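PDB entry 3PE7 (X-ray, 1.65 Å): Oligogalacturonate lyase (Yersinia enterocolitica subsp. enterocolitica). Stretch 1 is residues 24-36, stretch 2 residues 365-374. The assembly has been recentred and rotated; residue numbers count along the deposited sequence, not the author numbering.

Stretch 1 24-36: TRLTPPDVTCHRN
Stretch 2 365-374: ILFTSDVHGK

What ties the two stretches together most firmly? Lys 374 does, with both its backbone and its side chain. Its N donates to Pro 29 O at 2.9 Å, with an N-H...O angle of 158°, and its NZ reaches Asp 30 O at 2.8 Å. The side chain is m at chi1 and t at chi2, chi3 and chi4, an extended arm that passes Thr 32 (OG1 to Lys 374 CB, 3.6 Å). A water accepts from Thr 32 N at 3.2 Å and, weakly, from Lys 374 NZ at 3.3 Å. Lysine loses 109 Å² to the other stretch.

How do the backbones present these groups? Each stretch makes a type I turn: Pro 28 to Val 31, closed by Val 31 N to Pro 28 O at 2.9 Å, and Asp 370 to Gly 373, closed by Gly 373 N to Asp 370 O at 3.0 Å. Pro 29 (phi/psi -77/10) suits its turn because its ring fixes phi. Its CA lies 4.9 Å from the CA of Lys 374, and its CB packs 3.5 Å from His 372 O. Gly 373 takes phi/psi 144/-97, where a CB would crowd the preceding carbonyl and stand 2.9 Å from Pro 29 O.

What joins Arg 35 to the second strand? Arg 35 (phi/psi -78/166) holds the strand that runs through 365-369 at two points. Its N donates to Thr 368 OG1 at 3.0 Å and 169°, and its NH2 to Leu 366 O at 3.3 Å and 160°. Chi1 is p (75°), chi2 lies between wells at 96°, chi3 is p (90°) and chi4 is -148°; the side chain bends, and Leu 366 CD2 lies over one guanidinium face, 3.8 Å from Arg 35 NH2. Thr 368, m at chi1, points toward stretch 1; its small side chain supplies the acceptor OG1 and a methyl, CG2, 4.0 Å from Cys 33 O. The CA atoms of His 34 and Thr 368 are 5.6 Å apart, and the stretches run antiparallel. His 34 points sideways (chi1 p, chi2 87°), and its ND1 donates to Arg 35 O at 2.8 Å.

Where does packing complete the contact? In all, 635 Å² is buried. Leu 366 (t, p) points toward stretch 1, its CD1 4.4 Å from CD1 of Leu 26 (m, t), an apolar pairing suited to buried positions. At the more exposed side, Arg 25 (t, t, p) brings NH1 within 3.2 Å of His 372 ND1, His 372 being m at chi1.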

# COMPACT_ATOMS: atom_id res chain seq x y z
N THR A 24 19.43 -0.75 -8.69
CA THR A 24 19.17 -0.18 -10.02
C THR A 24 18.07 0.86 -9.89
O THR A 24 16.99 0.55 -9.38
CB THR A 24 18.80 -1.27 -11.04
OG1 THR A 24 19.91 -2.18 -11.15
CG2 THR A 24 18.54 -0.66 -12.41
N ARG A 25 18.35 2.08 -10.33
CA ARG A 25 17.34 3.13 -10.43
C ARG A 25 16.66 3.03 -11.79
O ARG A 25 17.33 2.98 -12.83
CB ARG A 25 17.99 4.50 -10.32
CG ARG A 25 17.00 5.65 -10.24
CD ARG A 25 17.72 6.95 -10.04
NE ARG A 25 18.51 7.30 -11.22
CZ ARG A 25 19.54 8.14 -11.21
NH1 ARG A 25 19.92 8.71 -10.07
NH2 ARG A 25 20.19 8.41 -12.34
N LEU A 26 15.33 3.01 -11.77
CA LEU A 26 14.55 2.71 -12.98
C LEU A 26 14.03 3.95 -13.70
O LEU A 26 13.69 3.87 -14.88
CB LEU A 26 13.36 1.82 -12.62
CG LEU A 26 13.63 0.49 -11.91
CD1 LEU A 26 12.31 -0.18 -11.58
CD2 LEU A 26 14.49 -0.43 -12.76
N THR A 27 13.95 5.07 -12.99
CA THR A 27 13.32 6.28 -13.52
C THR A 27 14.25 7.49 -13.32
O THR A 27 15.11 7.47 -12.41
CB THR A 27 11.94 6.56 -12.83
OG1 THR A 27 12.14 6.71 -11.42
CG2 THR A 27 10.97 5.40 -13.07
N PRO A 28 14.11 8.51 -14.18
CA PRO A 28 15.01 9.66 -14.13
C PRO A 28 14.62 10.66 -13.04
O PRO A 28 13.46 11.10 -13.02
CB PRO A 28 14.88 10.28 -15.53
CG PRO A 28 13.46 9.95 -15.95
CD PRO A 28 13.16 8.60 -15.32
N PRO A 29 15.56 11.03 -12.15
CA PRO A 29 15.20 11.83 -10.97
C PRO A 29 14.98 13.31 -11.26
O PRO A 29 14.86 14.10 -10.33
CB PRO A 29 16.39 11.60 -10.02
CG PRO A 29 17.54 11.30 -10.92
CD PRO A 29 16.93 10.50 -12.05
N ASP A 30 14.91 13.68 -12.54
CA ASP A 30 14.41 15.01 -12.89
C ASP A 30 12.91 14.97 -13.19
O ASP A 30 12.32 16.00 -13.54
CB ASP A 30 15.18 15.63 -14.07
CG ASP A 30 14.90 14.94 -15.37
OD1 ASP A 30 14.92 13.68 -15.43
OD2 ASP A 30 14.62 15.65 -16.36
N VAL A 31 12.29 13.79 -13.09
CA VAL A 31 10.83 13.65 -13.21
C VAL A 31 10.32 12.89 -11.99
O VAL A 31 10.84 11.82 -11.67
CB VAL A 31 10.44 12.90 -14.51
CG1 VAL A 31 8.90 12.72 -14.60
CG2 VAL A 31 11.03 13.61 -15.71
N THR A 32 9.30 13.42 -11.32
CA THR A 32 8.73 12.71 -10.17
C THR A 32 8.05 11.42 -10.61
O THR A 32 7.11 11.44 -11.40
CB THR A 32 7.74 13.61 -9.39
OG1 THR A 32 8.48 14.69 -8.83
CG2 THR A 32 7.01 12.83 -8.29
N CYS A 33 8.57 10.29 -10.12
CA CYS A 33 7.97 8.97 -10.34
C CYS A 33 7.93 8.24 -9.01
O CYS A 33 8.82 8.39 -8.17
CB CYS A 33 8.80 8.15 -11.33
SG CYS A 33 8.94 8.90 -12.98
N HIS A 34 6.90 7.43 -8.80
CA HIS A 34 6.81 6.72 -7.54
C HIS A 34 6.10 5.39 -7.72
O HIS A 34 5.30 5.22 -8.64
CB HIS A 34 6.04 7.55 -6.50
CG HIS A 34 4.60 7.75 -6.86
ND1 HIS A 34 3.62 6.83 -6.52
CD2 HIS A 34 4.00 8.70 -7.61
CE1 HIS A 34 2.46 7.25 -7.00
NE2 HIS A 34 2.66 8.37 -7.68
N ARG A 35 6.40 4.45 -6.83
CA ARG A 35 5.68 3.18 -6.85
C ARG A 35 4.30 3.32 -6.21
O ARG A 35 4.03 4.30 -5.52
CB ARG A 35 6.53 2.14 -6.13
CG ARG A 35 6.48 2.34 -4.64
CD ARG A 35 5.39 1.37 -4.14
NE ARG A 35 6.11 0.20 -3.87
CZ ARG A 35 5.77 -1.08 -3.95
NH1 ARG A 35 4.56 -1.55 -4.32
NH2 ARG A 35 6.74 -1.91 -3.62
N ASN A 36 3.42 2.33 -6.41
CA ASN A 36 2.09 2.34 -5.81
C ASN A 36 2.12 1.90 -4.34
O ASN A 36 3.19 1.60 -3.80
CB ASN A 36 1.09 1.50 -6.65
CG ASN A 36 1.31 -0.01 -6.51
OD1 ASN A 36 0.41 -0.80 -6.85
ND2 ASN A 36 2.47 -0.42 -6.06
N ILE A 365 13.97 -5.95 -3.75
CA ILE A 365 12.91 -5.12 -3.22
C ILE A 365 12.73 -3.85 -4.06
O ILE A 365 13.71 -3.24 -4.53
CB ILE A 365 13.11 -4.80 -1.72
CG1 ILE A 365 14.52 -4.29 -1.44
CG2 ILE A 365 12.80 -6.06 -0.84
CD1 ILE A 365 14.69 -3.72 -0.03
N LEU A 366 11.47 -3.45 -4.24
CA LEU A 366 11.11 -2.24 -4.99
C LEU A 366 10.73 -1.15 -4.01
O LEU A 366 9.94 -1.39 -3.09
CB LEU A 366 9.92 -2.51 -5.91
CG LEU A 366 9.35 -1.27 -6.65
CD1 LEU A 366 10.30 -0.84 -7.76
CD2 LEU A 366 7.93 -1.54 -7.22
N PHE A 367 11.26 0.05 -4.21
CA PHE A 367 10.92 1.17 -3.32
C PHE A 367 11.06 2.51 -4.02
O PHE A 367 11.75 2.60 -5.05
CB PHE A 367 11.79 1.14 -2.04
CG PHE A 367 13.26 1.30 -2.28
CD1 PHE A 367 13.86 2.54 -2.09
CD2 PHE A 367 14.06 0.21 -2.67
CE1 PHE A 367 15.24 2.70 -2.29
CE2 PHE A 367 15.45 0.37 -2.88
CZ PHE A 367 16.03 1.61 -2.68
N THR A 368 10.42 3.53 -3.47
CA THR A 368 10.63 4.93 -3.90
C THR A 368 11.65 5.65 -3.00
O THR A 368 11.68 5.44 -1.78
CB THR A 368 9.31 5.76 -3.86
OG1 THR A 368 8.27 5.09 -4.57
CG2 THR A 368 9.49 7.14 -4.47
N SER A 369 12.44 6.53 -3.60
CA SER A 369 13.22 7.50 -2.82
C SER A 369 13.47 8.73 -3.68
O SER A 369 13.50 8.64 -4.90
CB SER A 369 14.56 6.90 -2.41
OG SER A 369 15.31 7.86 -1.67
N ASP A 370 13.65 9.89 -3.01
CA ASP A 370 14.08 11.11 -3.67
C ASP A 370 15.56 11.43 -3.43
O ASP A 370 15.97 12.58 -3.60
CB ASP A 370 13.21 12.30 -3.22
CG ASP A 370 13.44 12.68 -1.76
OD1 ASP A 370 13.03 13.80 -1.39
OD2 ASP A 370 14.00 11.87 -0.99
N VAL A 371 16.34 10.42 -3.03
CA VAL A 371 17.78 10.59 -2.76
C VAL A 371 18.54 11.33 -3.88
O VAL A 371 19.47 12.10 -3.58
CB VAL A 371 18.46 9.23 -2.43
CG1 VAL A 371 18.31 8.22 -3.58
CG2 VAL A 371 19.94 9.41 -2.04
N HIS A 372 18.14 11.14 -5.13
CA HIS A 372 18.87 11.72 -6.25
C HIS A 372 18.20 12.94 -6.89
O HIS A 372 18.63 13.39 -7.97
CB HIS A 372 19.17 10.64 -7.29
CG HIS A 372 19.96 9.50 -6.74
ND1 HIS A 372 19.60 8.18 -6.94
CD2 HIS A 372 21.07 9.47 -5.96
CE1 HIS A 372 20.46 7.39 -6.32
NE2 HIS A 372 21.36 8.15 -5.72
N GLY A 373 17.17 13.45 -6.24
CA GLY A 373 16.49 14.66 -6.71
C GLY A 373 15.00 14.58 -6.44
O GLY A 373 14.54 14.85 -5.34
N LYS A 374 14.25 14.18 -7.45
CA LYS A 374 12.82 13.98 -7.26
C LYS A 374 12.61 12.50 -6.93
O LYS A 374 13.52 11.69 -7.13
CB LYS A 374 12.06 14.39 -8.52
CG LYS A 374 12.19 15.90 -8.82
CD LYS A 374 11.60 16.21 -10.17
CE LYS A 374 11.70 17.68 -10.50
NZ LYS A 374 11.17 17.89 -11.88
O HOH W 1 8.23 16.33 -12.14